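Local coordinates for protein lipase-specific foldase (Burkholderia glumae, PDB 2ES4) that assists the folding of the extracellular lipase during its passage through the periplasm, at residues E98-P101 with A102-D105; G247-P250 with D251-R254. All blocks are in the same frame, centred on the assembly; numbering follows the deposited sequence.

Two starts of helices, built to one plan with different fittings, lie far apart in this all-helical, extended chaperone chain. Contact 1 (98-101 with 102-105) opens helix 101-116, and contact 2 (247-250 with 251-254) opens helix 250-258. Their centres are 59 Å apart, on opposite sides of the chain's centre, and about 44 Å separates their nearest atoms. Each has a threonine N-cap followed by proline. Contact 1 adds leucine packing across the cap, whereas contact 2 adds a glutamine that returns a bond. Only contact 1 has another protein chain of the assembly within reach, through a weak hydrogen bond at Glu98 OE2; contact 2 packs against helices of its own chain.

Contact 1 (E98-P101 with A102-D105); sequences ELTP and AALD
Thr100 and Ala103 meet through the hydrogen bond that caps helix 101-116, one of three that hold this surface turn together. The hydroxyl oxygen OG1 of Thr100 accepts from the backbone N of Ala103 at 3.0 Å, with an N-H...O angle of 157°. With chi1 at 63°, OG1 sits between the threonine's own N and carbonyl carbon, from where it reaches forward to an amide that has no preceding helical turn to supply a carbonyl. It also lies 3.2 Å from the Ala103 CB, so the methyl group packs beside the capping oxygen. Two backbone bonds continue the series: Leu104 N donates to Thr100 O at 2.9 Å, and Asp105 N to Pro101 O at 3.0 Å. Pro101, as the first helical residue, has no N-H to be satisfied, which suits a position where no helical carbonyl would be available to it.

Apolar contacts come from the residue just before the cap. Leu99 lays its CB against the Ala103 CB, at 4.1 Å, while its CD1 lies near the Leu104 CA and 4.4 Å from the Leu104 CD1. Leu104 also touches Leu93 and Gln96 of the preceding loop.

The Asp105 carboxylate leads away from the cap: OD1 takes a hydrogen bond from Trp129 NE1 and a salt bridge from Arg133, both on helix 120-137, while OD2 pairs with Arg109, one turn further along its own helix. Contact between the residue before the N-cap, Leu99, and the fourth after it, Leu104, is the hydrophobic staple of helix starts.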
loop_
_atom_site.group_PDB
_atom_site.type_symbol
_atom_site.label_atom_id
_atom_site.label_comp_id
_atom_site.label_asym_id
_atom_site.label_seq_id
_atom_site.Cartn_x
_atom_site.Cartn_y
_atom_site.Cartn_z
ATOM N N GLU B 98 -11.189 -4.993 17.338
ATOM C CA GLU B 98 -10.888 -4.344 18.612
ATOM C C GLU B 98 -12.108 -4.276 19.515
ATOM O O GLU B 98 -12.051 -3.679 20.591
ATOM C CB GLU B 98 -10.376 -2.919 18.379
ATOM C CG GLU B 98 -9.233 -2.814 17.414
ATOM C CD GLU B 98 -8.783 -1.395 17.160
ATOM O OE1 GLU B 98 -9.597 -0.576 16.686
ATOM O OE2 GLU B 98 -7.598 -1.109 17.416
ATOM N N LEU B 99 -13.216 -4.863 19.068
ATOM C CA LEU B 99 -14.461 -4.838 19.829
ATOM C C LEU B 99 -15.085 -6.207 19.980
ATOM O O LEU B 99 -14.866 -7.100 19.158
ATOM C CB LEU B 99 -15.479 -3.914 19.151
ATOM C CG LEU B 99 -15.132 -2.439 18.932
ATOM C CD1 LEU B 99 -16.187 -1.781 18.086
ATOM C CD2 LEU B 99 -14.961 -1.742 20.266
ATOM N N THR B 100 -15.854 -6.374 21.052
ATOM C CA THR B 100 -16.563 -7.623 21.297
ATOM C C THR B 100 -17.758 -7.568 20.348
ATOM O O THR B 100 -18.149 -6.471 19.920
ATOM C CB THR B 100 -17.078 -7.710 22.757
ATOM O OG1 THR B 100 -18.026 -6.666 23.000
ATOM C CG2 THR B 100 -15.939 -7.621 23.734
ATOM N N PRO B 101 -18.338 -8.733 19.979
ATOM C CA PRO B 101 -19.496 -8.716 19.075
ATOM C C PRO B 101 -20.615 -7.790 19.573
ATOM O O PRO B 101 -21.197 -7.037 18.788
ATOM C CB PRO B 101 -19.933 -10.173 19.075
ATOM C CG PRO B 101 -18.629 -10.899 19.201
ATOM C CD PRO B 101 -17.936 -10.128 20.269
ATOM N N ALA B 102 -20.825 -7.782 20.892
ATOM C CA ALA B 102 -21.839 -6.942 21.528
ATOM C C ALA B 102 -21.504 -5.459 21.398
ATOM O O ALA B 102 -22.367 -4.660 21.036
ATOM C CB ALA B 102 -21.994 -7.314 22.990
ATOM N N ALA B 103 -20.242 -5.106 21.659
ATOM C CA ALA B 103 -19.786 -3.718 21.553
ATOM C C ALA B 103 -19.917 -3.216 20.121
ATOM O O ALA B 103 -20.323 -2.076 19.894
ATOM C CB ALA B 103 -18.359 -3.600 22.002
ATOM N N LEU B 104 -19.622 -4.097 19.165
ATOM C CA LEU B 104 -19.724 -3.770 17.746
ATOM C C LEU B 104 -21.166 -3.445 17.375
ATOM O O LEU B 104 -21.435 -2.409 16.762
ATOM C CB LEU B 104 -19.212 -4.931 16.888
ATOM C CG LEU B 104 -19.307 -4.809 15.363
ATOM C CD1 LEU B 104 -18.505 -3.611 14.865
ATOM C CD2 LEU B 104 -18.816 -6.093 14.733
ATOM N N ASP B 105 -22.087 -4.314 17.789
ATOM C CA ASP B 105 -23.506 -4.126 17.511
ATOM C C ASP B 105 -24.017 -2.812 18.090
ATOM O O ASP B 105 -24.734 -2.079 17.413
ATOM C CB ASP B 105 -24.328 -5.285 18.070
ATOM C CG ASP B 105 -25.796 -5.168 17.719
ATOM O OD1 ASP B 105 -26.130 -5.321 16.527
ATOM O OD2 ASP B 105 -26.606 -4.882 18.627
#

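Contact 2 (G247-P250 with D251-R254)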
loop_
_atom_site.group_PDB
_atom_site.type_symbol
_atom_site.label_atom_id
_atom_site.label_comp_id
_atom_site.label_asym_id
_atom_site.label_seq_id
_atom_site.Cartn_x
_atom_site.Cartn_y
_atom_site.Cartn_z
ATOM N N GLY B 247 15.928 13.538 -22.122
ATOM C CA GLY B 247 16.932 14.543 -21.817
ATOM C C GLY B 247 16.551 15.937 -22.270
ATOM O O GLY B 247 17.424 16.742 -22.609
ATOM N N ALA B 248 15.250 16.230 -22.260
ATOM C CA ALA B 248 14.750 17.537 -22.673
ATOM C C ALA B 248 15.283 18.658 -21.801
ATOM O O ALA B 248 15.322 18.546 -20.571
ATOM C CB ALA B 248 13.229 17.553 -22.663
ATOM N N THR B 249 15.733 19.728 -22.448
ATOM C CA THR B 249 16.233 20.900 -21.742
ATOM C C THR B 249 14.989 21.580 -21.145
ATOM O O THR B 249 13.863 21.210 -21.498
ATOM C CB THR B 249 16.909 21.892 -22.725
ATOM O OG1 THR B 249 15.933 22.399 -23.642
ATOM C CG2 THR B 249 18.051 21.239 -23.462
ATOM N N PRO B 250 15.166 22.546 -20.220
ATOM C CA PRO B 250 13.997 23.220 -19.646
ATOM C C PRO B 250 13.109 23.904 -20.691
ATOM O O PRO B 250 11.883 23.864 -20.579
ATOM C CB PRO B 250 14.631 24.229 -18.723
ATOM C CG PRO B 250 15.847 23.482 -18.239
ATOM C CD PRO B 250 16.387 22.921 -19.469
ATOM N N ASP B 251 13.731 24.471 -21.731
ATOM C CA ASP B 251 12.990 25.135 -22.808
ATOM C C ASP B 251 12.189 24.144 -23.639
ATOM O O ASP B 251 11.041 24.421 -23.993
ATOM C CB ASP B 251 13.921 25.930 -23.733
ATOM C CG ASP B 251 14.449 27.203 -23.091
ATOM O OD1 ASP B 251 13.724 27.836 -22.293
ATOM O OD2 ASP B 251 15.600 27.582 -23.396
ATOM N N GLN B 252 12.781 22.982 -23.922
ATOM C CA GLN B 252 12.103 21.946 -24.700
ATOM C C GLN B 252 10.950 21.356 -23.899
ATOM O O GLN B 252 9.874 21.094 -24.448
ATOM C CB GLN B 252 13.062 20.833 -25.086
ATOM C CG GLN B 252 14.181 21.261 -26.011
ATOM C CD GLN B 252 15.141 20.131 -26.304
ATOM O OE1 GLN B 252 15.597 19.434 -25.397
ATOM N NE2 GLN B 252 15.447 19.934 -27.581
ATOM N N MET B 253 11.180 21.174 -22.600
ATOM C CA MET B 253 10.163 20.647 -21.692
ATOM C C MET B 253 8.974 21.606 -21.680
ATOM O O MET B 253 7.840 21.185 -21.870
ATOM C CB MET B 253 10.730 20.509 -20.280
ATOM C CG MET B 253 9.722 20.066 -19.229
ATOM S SD MET B 253 9.104 18.389 -19.415
ATOM C CE MET B 253 10.392 17.480 -18.584
ATOM N N ARG B 254 9.259 22.898 -21.530
ATOM C CA ARG B 254 8.221 23.920 -21.512
ATOM C C ARG B 254 7.431 23.943 -22.816
ATOM O O ARG B 254 6.208 23.916 -22.789
ATOM C CB ARG B 254 8.817 25.302 -21.281
ATOM C CG ARG B 254 7.765 26.413 -21.103
ATOM C CD ARG B 254 8.373 27.805 -21.039
ATOM N NE ARG B 254 9.372 27.945 -19.977
ATOM C CZ ARG B 254 10.685 28.017 -20.185
ATOM N NH1 ARG B 254 11.170 27.965 -21.422
ATOM N NH2 ARG B 254 11.516 28.119 -19.158
#
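A chi1 of 64° turns Thr249 OG1 toward the first turn, within reach of Gln252 N, while Gln252, with chi1 at -64° and an extended chain beyond CG, brings its OE1 back to the backbone N of Thr249, the two side chains crossing at a slant: they form a capping box at the start of helix 250-258. In one direction Gln252 N donates to Thr249 OG1 at 3.2 Å. In the other, Thr249 N donates to Gln252 OE1 at 3.0 Å, a nearly straight bond that lies in the carbonyl plane on a lone pair of OE1. The glutamine CG also packs 3.2 Å from Thr249 OG1. Backbone bonds from Met253 N to Thr249 O and from Arg254 N to Pro250 O carry the first turn onward.

Gly247, with positive phi, ends helix 221-245 in a Schellman motif, so one helix closes just before the next is capped. Ala248 and Met253 are buried against helix 221-245, where both touch Leu243, and Met253 also reaches Ala269 and Gln273 of helix 263-294. Along the helix, Arg254 NH1 forms a salt bridge with Asp251 OD1 at 2.7 Å, meeting its anti lone pair in the guanidinium plane.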